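Local coordinates for protein tyrosine phosphatase-like protein (PDB 3S4O) that dephosphorylates phosphotyrosine in proteins and may act as a virulence factor that supports survival of the parasite inside host macrophages, at residues Pro82-Asp95 against Pro124-Asn136. Residues are numbered along the deposited sequence; the frame is centred on the assembly and turned at random.
Sequences PTRAVLDSWLKLLD and PILVALALVEYGN
Trp-90 and Leu-126 meet where the helical segments 84-95 and 124-133 cross at -55°, with 11.1 Å between their axes and the backbones drawing close at Pro-82 with Leu-126 and at Leu-91 with Ala-130. The indole of Trp-90 is slotted between two leucines. Leu-126 lies over one face, its CD1 above the middle of the ring system and its CD2 making a CH-pi contact 4.0 Å from the centroid of the five-membered ring; Leu-94 CD1, from the indole's own helix, rests on the opposite face nearer the rim. With CG anti to the backbone N (chi1 -179°), the indole reaches across to the partner helix, and NE1 donates to Leu-126 O at 2.8 Å. That bond is bent, 135° at the hydrogen, and arrives above the carbonyl plane, while Ala-130 N takes the same oxygen from the other face. A main-chain acceptor already used within its helix thus also satisfies a buried indole N-H and helps fix the ring's rotation. Leu-129 CD2 abuts the indole edge at CD1, 3.5 Å away.

At the far end Tyr-134 OH donates to Asp-95 OD1 at 2.6 Å, reaching the carboxylate from above its plane. Leu-94 crosses this phenol at a slant, its CD1 3.5 Å from Tyr-134 CE2. Asp-95 OD1 also pairs with Arg-167, which forms a salt bridge to Glu-133 too, itself hydrogen-bonded to Tyr-165 OH, and so probably offsets the two acidic charges. At the other end, the Pro-82 ring lies against Ile-125 CG2 and Leu-126 CD2.

This buried contact joins two helices of the phosphatase domain, the second beginning at Arg-122, at the end of the loop from Cys-116 that holds thiosulfate here and probably the substrate phosphate. Phe-25 of strand 21-28 packs against Leu-94, Val-127 and Ala-130, Phe-23 also touches Leu-94, and Trp-161 of helix 156-164 touches both Pro-82 and Ile-125.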
ATOM      1  N   PRO A  82      10.172   5.842  -4.203  1.00 28.87           N
ATOM      2  CA  PRO A  82      10.446   5.788  -2.770  1.00 28.25           C
ATOM      3  C   PRO A  82      11.916   6.003  -2.497  1.00 29.36           C
ATOM      4  O   PRO A  82      12.772   5.458  -3.196  1.00 30.80           O
ATOM      5  CB  PRO A  82      10.069   4.351  -2.379  1.00 27.40           C
ATOM      6  CG  PRO A  82       9.336   3.813  -3.510  1.00 27.58           C
ATOM      7  CD  PRO A  82       9.839   4.505  -4.717  1.00 28.86           C
ATOM      8  N   THR A  83      12.216   6.813  -1.503  1.00 29.48           N
ATOM      9  CA  THR A  83      13.566   6.823  -0.955  1.00 30.84           C
ATOM     10  C   THR A  83      13.929   5.434  -0.399  1.00 30.95           C
ATOM     11  O   THR A  83      13.075   4.554  -0.201  1.00 29.29           O
ATOM     12  CB  THR A  83      13.724   7.869   0.166  1.00 31.39           C
ATOM     13  OG1 THR A  83      12.884   7.505   1.265  1.00 31.25           O
ATOM     14  CG2 THR A  83      13.341   9.246  -0.312  1.00 31.56           C
ATOM     15  N   ARG A  84      15.216   5.229  -0.191  1.00 32.70           N
ATOM     16  CA  ARG A  84      15.689   3.988   0.416  1.00 34.34           C
ATOM     17  C   ARG A  84      15.116   3.766   1.822  1.00 32.01           C
ATOM     18  O   ARG A  84      14.793   2.641   2.187  1.00 31.12           O
ATOM     19  CB  ARG A  84      17.227   3.974   0.463  1.00 39.39           C
ATOM     20  CG  ARG A  84      17.886   2.625   0.788  1.00 44.20           C
ATOM     21  CD  ARG A  84      17.337   1.447  -0.028  1.00 48.45           C
ATOM     22  NE  ARG A  84      17.950   1.311  -1.350  1.00 53.93           N
ATOM     23  CZ  ARG A  84      17.889   0.208  -2.103  1.00 58.98           C
ATOM     24  NH1 ARG A  84      17.242  -0.879  -1.678  1.00 59.69           N
ATOM     25  NH2 ARG A  84      18.482   0.192  -3.296  1.00 62.66           N
ATOM     26  N   ALA A  85      14.981   4.837   2.602  1.00 31.14           N
ATOM     27  CA  ALA A  85      14.378   4.754   3.955  1.00 30.61           C
ATOM     28  C   ALA A  85      12.911   4.278   3.916  1.00 28.71           C
ATOM     29  O   ALA A  85      12.511   3.396   4.670  1.00 28.94           O
ATOM     30  CB  ALA A  85      14.490   6.104   4.672  1.00 30.72           C
ATOM     31  N   VAL A  86      12.117   4.847   3.018  1.00 28.12           N
ATOM     32  CA  VAL A  86      10.702   4.444   2.880  1.00 26.91           C
ATOM     33  C   VAL A  86      10.589   2.996   2.436  1.00 27.01           C
ATOM     34  O   VAL A  86       9.752   2.244   2.940  1.00 26.41           O
ATOM     35  CB  VAL A  86       9.932   5.307   1.865  1.00 26.02           C
ATOM     36  CG1 VAL A  86       8.548   4.706   1.572  1.00 24.30           C
ATOM     37  CG2 VAL A  86       9.818   6.731   2.381  1.00 26.38           C
ATOM     38  N   LEU A  87      11.431   2.626   1.477  1.00 27.98           N
ATOM     39  CA  LEU A  87      11.414   1.286   0.910  1.00 28.83           C
ATOM     40  C   LEU A  87      11.732   0.243   1.969  1.00 29.14           C
ATOM     41  O   LEU A  87      11.045  -0.777   2.075  1.00 28.04           O
ATOM     42  CB  LEU A  87      12.452   1.187  -0.215  1.00 30.04           C
ATOM     43  CG  LEU A  87      12.703  -0.217  -0.770  1.00 31.31           C
ATOM     44  CD1 LEU A  87      11.450  -0.723  -1.437  1.00 31.06           C
ATOM     45  CD2 LEU A  87      13.885  -0.246  -1.734  1.00 32.70           C
ATOM     46  N   ASP A  88      12.792   0.494   2.727  1.00 30.27           N
ATOM     47  CA  ASP A  88      13.203  -0.421   3.796  1.00 31.93           C
ATOM     48  C   ASP A  88      12.129  -0.529   4.878  1.00 29.90           C
ATOM     49  O   ASP A  88      11.893  -1.606   5.404  1.00 29.15           O
ATOM     50  CB  ASP A  88      14.556  -0.011   4.384  1.00 35.01           C
ATOM     51  CG  ASP A  88      15.720  -0.297   3.428  1.00 40.34           C
ATOM     52  OD1 ASP A  88      15.545  -1.113   2.483  1.00 44.20           O
ATOM     53  OD2 ASP A  88      16.814   0.296   3.610  1.00 43.60           O
ATOM     54  N   SER A  89      11.470   0.586   5.182  1.00 28.44           N
ATOM     55  CA  SER A  89      10.405   0.591   6.195  1.00 27.49           C
ATOM     56  C   SER A  89       9.193  -0.207   5.717  1.00 26.20           C
ATOM     57  O   SER A  89       8.542  -0.878   6.495  1.00 25.36           O
ATOM     58  CB  SER A  89       9.989   2.027   6.531  1.00 27.33           C
ATOM     59  OG  SER A  89      10.907   2.646   7.432  1.00 27.56           O
ATOM     60  N   TRP A  90       8.918  -0.103   4.419  1.00 25.65           N
ATOM     61  CA  TRP A  90       7.806  -0.783   3.752  1.00 24.78           C
ATOM     62  C   TRP A  90       8.031  -2.270   3.753  1.00 26.10           C
ATOM     63  O   TRP A  90       7.153  -3.030   4.159  1.00 26.84           O
ATOM     64  CB  TRP A  90       7.681  -0.257   2.317  1.00 24.36           C
ATOM     65  CG  TRP A  90       6.581  -0.789   1.407  1.00 23.72           C
ATOM     66  CD1 TRP A  90       6.745  -1.230   0.127  1.00 24.22           C
ATOM     67  CD2 TRP A  90       5.163  -0.822   1.651  1.00 23.31           C
ATOM     68  NE1 TRP A  90       5.536  -1.581  -0.417  1.00 23.96           N
ATOM     69  CE2 TRP A  90       4.549  -1.340   0.501  1.00 23.35           C
ATOM     70  CE3 TRP A  90       4.359  -0.478   2.734  1.00 23.47           C
ATOM     71  CZ2 TRP A  90       3.170  -1.516   0.400  1.00 23.29           C
ATOM     72  CZ3 TRP A  90       2.981  -0.673   2.635  1.00 23.22           C
ATOM     73  CH2 TRP A  90       2.407  -1.176   1.476  1.00 23.06           C
ATOM     74  N   LEU A  91       9.223  -2.687   3.338  1.00 26.90           N
ATOM     75  CA  LEU A  91       9.559  -4.103   3.329  1.00 27.75           C
ATOM     76  C   LEU A  91       9.584  -4.671   4.752  1.00 28.50           C
ATOM     77  O   LEU A  91       9.177  -5.817   4.975  1.00 27.74           O
ATOM     78  CB  LEU A  91      10.908  -4.362   2.642  1.00 29.28           C
ATOM     79  CG  LEU A  91      11.082  -4.002   1.161  1.00 29.45           C
ATOM     80  CD1 LEU A  91      12.583  -4.122   0.774  1.00 30.88           C
ATOM     81  CD2 LEU A  91      10.232  -4.861   0.265  1.00 29.59           C
ATOM     82  N   LYS A  92      10.046  -3.868   5.710  1.00 28.89           N
ATOM     83  CA  LYS A  92      10.084  -4.308   7.112  1.00 30.94           C
ATOM     84  C   LYS A  92       8.671  -4.619   7.615  1.00 30.19           C
ATOM     85  O   LYS A  92       8.437  -5.653   8.239  1.00 30.98           O
ATOM     86  CB  LYS A  92      10.735  -3.259   8.029  1.00 31.34           C
ATOM     87  CG  LYS A  92      10.732  -3.649   9.525  1.00 33.25           C
ATOM     88  CD  LYS A  92      11.686  -4.802   9.820  1.00 34.86           C
ATOM     89  CE  LYS A  92      11.783  -5.113  11.300  1.00 36.30           C
ATOM     90  NZ  LYS A  92      13.073  -5.780  11.664  1.00 38.91           N
ATOM     91  N   LEU A  93       7.748  -3.703   7.331  1.00 28.75           N
ATOM     92  CA  LEU A  93       6.335  -3.859   7.686  1.00 27.88           C
ATOM     93  C   LEU A  93       5.719  -5.104   7.027  1.00 27.73           C
ATOM     94  O   LEU A  93       5.005  -5.865   7.656  1.00 27.68           O
ATOM     95  CB  LEU A  93       5.541  -2.612   7.267  1.00 26.96           C
ATOM     96  CG  LEU A  93       4.010  -2.655   7.351  1.00 27.08           C
ATOM     97  CD1 LEU A  93       3.522  -2.762   8.793  1.00 27.58           C
ATOM     98  CD2 LEU A  93       3.404  -1.442   6.683  1.00 26.40           C
ATOM     99  N   LEU A  94       6.003  -5.296   5.748  1.00 27.26           N
ATOM    100  CA  LEU A  94       5.429  -6.416   5.005  1.00 27.18           C
ATOM    101  C   LEU A  94       6.026  -7.759   5.424  1.00 27.76           C
ATOM    102  O   LEU A  94       5.315  -8.754   5.514  1.00 29.43           O
ATOM    103  CB  LEU A  94       5.590  -6.182   3.488  1.00 26.68           C
ATOM    104  CG  LEU A  94       4.808  -4.967   2.944  1.00 25.60           C
ATOM    105  CD1 LEU A  94       4.838  -4.897   1.412  1.00 25.67           C
ATOM    106  CD2 LEU A  94       3.369  -4.930   3.435  1.00 25.08           C
ATOM    107  N   ASP A  95       7.329  -7.782   5.684  1.00 28.14           N
ATOM    108  CA  ASP A  95       8.006  -8.952   6.235  1.00 29.80           C
ATOM    109  C   ASP A  95       7.363  -9.347   7.568  1.00 30.61           C
ATOM    110  O   ASP A  95       7.168 -10.521   7.846  1.00 31.36           O
ATOM    111  CB  ASP A  95       9.501  -8.687   6.482  1.00 30.78           C
ATOM    112  CG  ASP A  95      10.330  -8.622   5.188  1.00 32.05           C
ATOM    113  OD1 ASP A  95       9.793  -8.920   4.092  1.00 31.47           O
ATOM    114  OD2 ASP A  95      11.528  -8.237   5.269  1.00 33.48           O
ATOM    115  N   PRO A 124       0.622   4.070  -5.590  1.00 31.74           N
ATOM    116  CA  PRO A 124       0.706   2.890  -6.443  1.00 32.07           C
ATOM    117  C   PRO A 124       2.090   2.286  -6.572  1.00 32.58           C
ATOM    118  O   PRO A 124       2.204   1.073  -6.771  1.00 31.80           O
ATOM    119  CB  PRO A 124       0.275   3.404  -7.823  1.00 33.48           C
ATOM    120  CG  PRO A 124      -0.527   4.560  -7.569  1.00 33.91           C
ATOM    121  CD  PRO A 124      -0.032   5.186  -6.296  1.00 32.74           C
ATOM    122  N   ILE A 125       3.143   3.097  -6.505  1.00 32.91           N
ATOM    123  CA  ILE A 125       4.455   2.518  -6.724  1.00 33.08           C
ATOM    124  C   ILE A 125       4.894   1.656  -5.553  1.00 31.41           C
ATOM    125  O   ILE A 125       5.608   0.696  -5.761  1.00 31.04           O
ATOM    126  CB  ILE A 125       5.536   3.522  -7.164  1.00 35.12           C
ATOM    127  CG1 ILE A 125       6.498   2.768  -8.105  1.00 37.04           C
ATOM    128  CG2 ILE A 125       6.239   4.156  -5.970  1.00 33.88           C
ATOM    129  CD1 ILE A 125       7.680   3.523  -8.532  1.00 39.42           C
ATOM    130  N   LEU A 126       4.428   1.954  -4.341  1.00 31.25           N
ATOM    131  CA  LEU A 126       4.677   1.080  -3.180  1.00 29.93           C
ATOM    132  C   LEU A 126       3.987  -0.253  -3.361  1.00 28.87           C
ATOM    133  O   LEU A 126       4.526  -1.311  -3.015  1.00 28.67           O
ATOM    134  CB  LEU A 126       4.172   1.712  -1.880  1.00 31.42           C
ATOM    135  CG  LEU A 126       5.137   2.665  -1.158  1.00 32.78           C
ATOM    136  CD1 LEU A 126       4.727   2.744   0.304  1.00 32.75           C
ATOM    137  CD2 LEU A 126       6.616   2.259  -1.273  1.00 33.40           C
ATOM    138  N   VAL A 127       2.770  -0.203  -3.882  1.00 28.08           N
ATOM    139  CA  VAL A 127       1.998  -1.420  -4.115  1.00 27.06           C
ATOM    140  C   VAL A 127       2.664  -2.243  -5.205  1.00 27.88           C
ATOM    141  O   VAL A 127       2.839  -3.451  -5.059  1.00 28.58           O
ATOM    142  CB  VAL A 127       0.545  -1.102  -4.467  1.00 26.94           C
ATOM    143  CG1 VAL A 127      -0.181  -2.343  -4.941  1.00 27.50           C
ATOM    144  CG2 VAL A 127      -0.141  -0.500  -3.256  1.00 25.87           C
ATOM    145  N   ALA A 128       3.073  -1.572  -6.275  1.00 28.47           N
ATOM    146  CA  ALA A 128       3.768  -2.217  -7.380  1.00 29.35           C
ATOM    147  C   ALA A 128       4.983  -2.967  -6.850  1.00 29.39           C
ATOM    148  O   ALA A 128       5.232  -4.112  -7.201  1.00 30.32           O
ATOM    149  CB  ALA A 128       4.190  -1.187  -8.409  1.00 29.38           C
ATOM    150  N   LEU A 129       5.731  -2.308  -5.983  1.00 28.58           N
ATOM    151  CA  LEU A 129       6.932  -2.893  -5.420  1.00 29.08           C
ATOM    152  C   LEU A 129       6.639  -4.137  -4.595  1.00 29.14           C
ATOM    153  O   LEU A 129       7.419  -5.088  -4.627  1.00 30.68           O
ATOM    154  CB  LEU A 129       7.629  -1.887  -4.525  1.00 28.45           C
ATOM    155  CG  LEU A 129       8.842  -2.478  -3.788  1.00 29.38           C
ATOM    156  CD1 LEU A 129      10.090  -2.425  -4.648  1.00 30.01           C
ATOM    157  CD2 LEU A 129       9.044  -1.804  -2.465  1.00 28.30           C
ATOM    158  N   ALA A 130       5.554  -4.099  -3.819  1.00 27.79           N
ATOM    159  CA  ALA A 130       5.135  -5.258  -3.018  1.00 27.99           C
ATOM    160  C   ALA A 130       4.834  -6.444  -3.928  1.00 29.37           C
ATOM    161  O   ALA A 130       5.204  -7.578  -3.619  1.00 30.53           O
ATOM    162  CB  ALA A 130       3.921  -4.928  -2.155  1.00 26.70           C
ATOM    163  N   LEU A 131       4.179  -6.171  -5.057  1.00 30.11           N
ATOM    164  CA  LEU A 131       3.854  -7.210  -6.041  1.00 31.82           C
ATOM    165  C   LEU A 131       5.122  -7.843  -6.608  1.00 33.35           C
ATOM    166  O   LEU A 131       5.175  -9.051  -6.836  1.00 36.49           O
ATOM    167  CB  LEU A 131       3.013  -6.657  -7.204  1.00 32.17           C
ATOM    168  CG  LEU A 131       1.554  -6.266  -6.939  1.00 31.66           C
ATOM    169  CD1 LEU A 131       0.973  -5.581  -8.167  1.00 32.23           C
ATOM    170  CD2 LEU A 131       0.714  -7.465  -6.594  1.00 31.77           C
ATOM    171  N   VAL A 132       6.136  -7.023  -6.844  1.00 33.13           N
ATOM    172  CA  VAL A 132       7.402  -7.514  -7.365  1.00 35.07           C
ATOM    173  C   VAL A 132       8.151  -8.317  -6.300  1.00 36.36           C
ATOM    174  O   VAL A 132       8.616  -9.425  -6.565  1.00 39.12           O
ATOM    175  CB  VAL A 132       8.309  -6.384  -7.859  1.00 34.65           C
ATOM    176  CG1 VAL A 132       9.704  -6.921  -8.166  1.00 35.83           C
ATOM    177  CG2 VAL A 132       7.707  -5.726  -9.096  1.00 34.77           C
ATOM    178  N   GLU A 133       8.233  -7.771  -5.094  1.00 35.26           N
ATOM    179  CA  GLU A 133       9.036  -8.377  -4.030  1.00 36.14           C
ATOM    180  C   GLU A 133       8.419  -9.666  -3.481  1.00 36.06           C
ATOM    181  O   GLU A 133       9.124 -10.647  -3.277  1.00 37.88           O
ATOM    182  CB  GLU A 133       9.258  -7.373  -2.889  1.00 35.89           C
ATOM    183  CG  GLU A 133      10.171  -7.852  -1.761  1.00 37.92           C
ATOM    184  CD  GLU A 133      11.453  -8.471  -2.236  1.00 42.22           C
ATOM    185  OE1 GLU A 133      12.086  -7.902  -3.159  1.00 45.16           O
ATOM    186  OE2 GLU A 133      11.810  -9.540  -1.678  1.00 45.18           O
ATOM    187  N   TYR A 134       7.108  -9.655  -3.239  1.00 35.08           N
ATOM    188  CA  TYR A 134       6.413 -10.779  -2.574  1.00 34.98           C
ATOM    189  C   TYR A 134       5.578 -11.618  -3.527  1.00 35.72           C
ATOM    190  O   TYR A 134       5.490 -12.832  -3.374  1.00 38.26           O
ATOM    191  CB  TYR A 134       5.546 -10.274  -1.405  1.00 33.35           C
ATOM    192  CG  TYR A 134       6.351  -9.512  -0.375  1.00 32.61           C
ATOM    193  CD1 TYR A 134       7.158 -10.179   0.550  1.00 33.49           C
ATOM    194  CD2 TYR A 134       6.332  -8.124  -0.341  1.00 31.36           C
ATOM    195  CE1 TYR A 134       7.910  -9.483   1.481  1.00 32.61           C
ATOM    196  CE2 TYR A 134       7.076  -7.425   0.580  1.00 30.72           C
ATOM    197  CZ  TYR A 134       7.869  -8.106   1.484  1.00 32.07           C
ATOM    198  OH  TYR A 134       8.612  -7.387   2.406  1.00 33.91           O
ATOM    199  N   GLY A 135       4.966 -10.979  -4.511  1.00 35.57           N
ATOM    200  CA  GLY A 135       4.190 -11.689  -5.525  1.00 37.52           C
ATOM    201  C   GLY A 135       5.042 -12.282  -6.630  1.00 40.12           C
ATOM    202  O   GLY A 135       4.563 -13.100  -7.406  1.00 41.23           O
ATOM    203  N   ASN A 136       6.310 -11.876  -6.678  1.00 41.30           N
ATOM    204  CA  ASN A 136       7.261 -12.259  -7.740  1.00 45.28           C
ATOM    205  C   ASN A 136       6.747 -11.961  -9.148  1.00 46.23           C
ATOM    206  O   ASN A 136       7.077 -12.642 -10.108  1.00 48.28           O
ATOM    207  CB  ASN A 136       7.699 -13.723  -7.599  1.00 49.31           C
ATOM    208  CG  ASN A 136       8.719 -13.924  -6.470  1.00 50.58           C
ATOM    209  OD1 ASN A 136       9.318 -12.965  -5.978  1.00 50.54           O
ATOM    210  ND2 ASN A 136       8.906 -15.174  -6.052  1.00 52.72           N
TER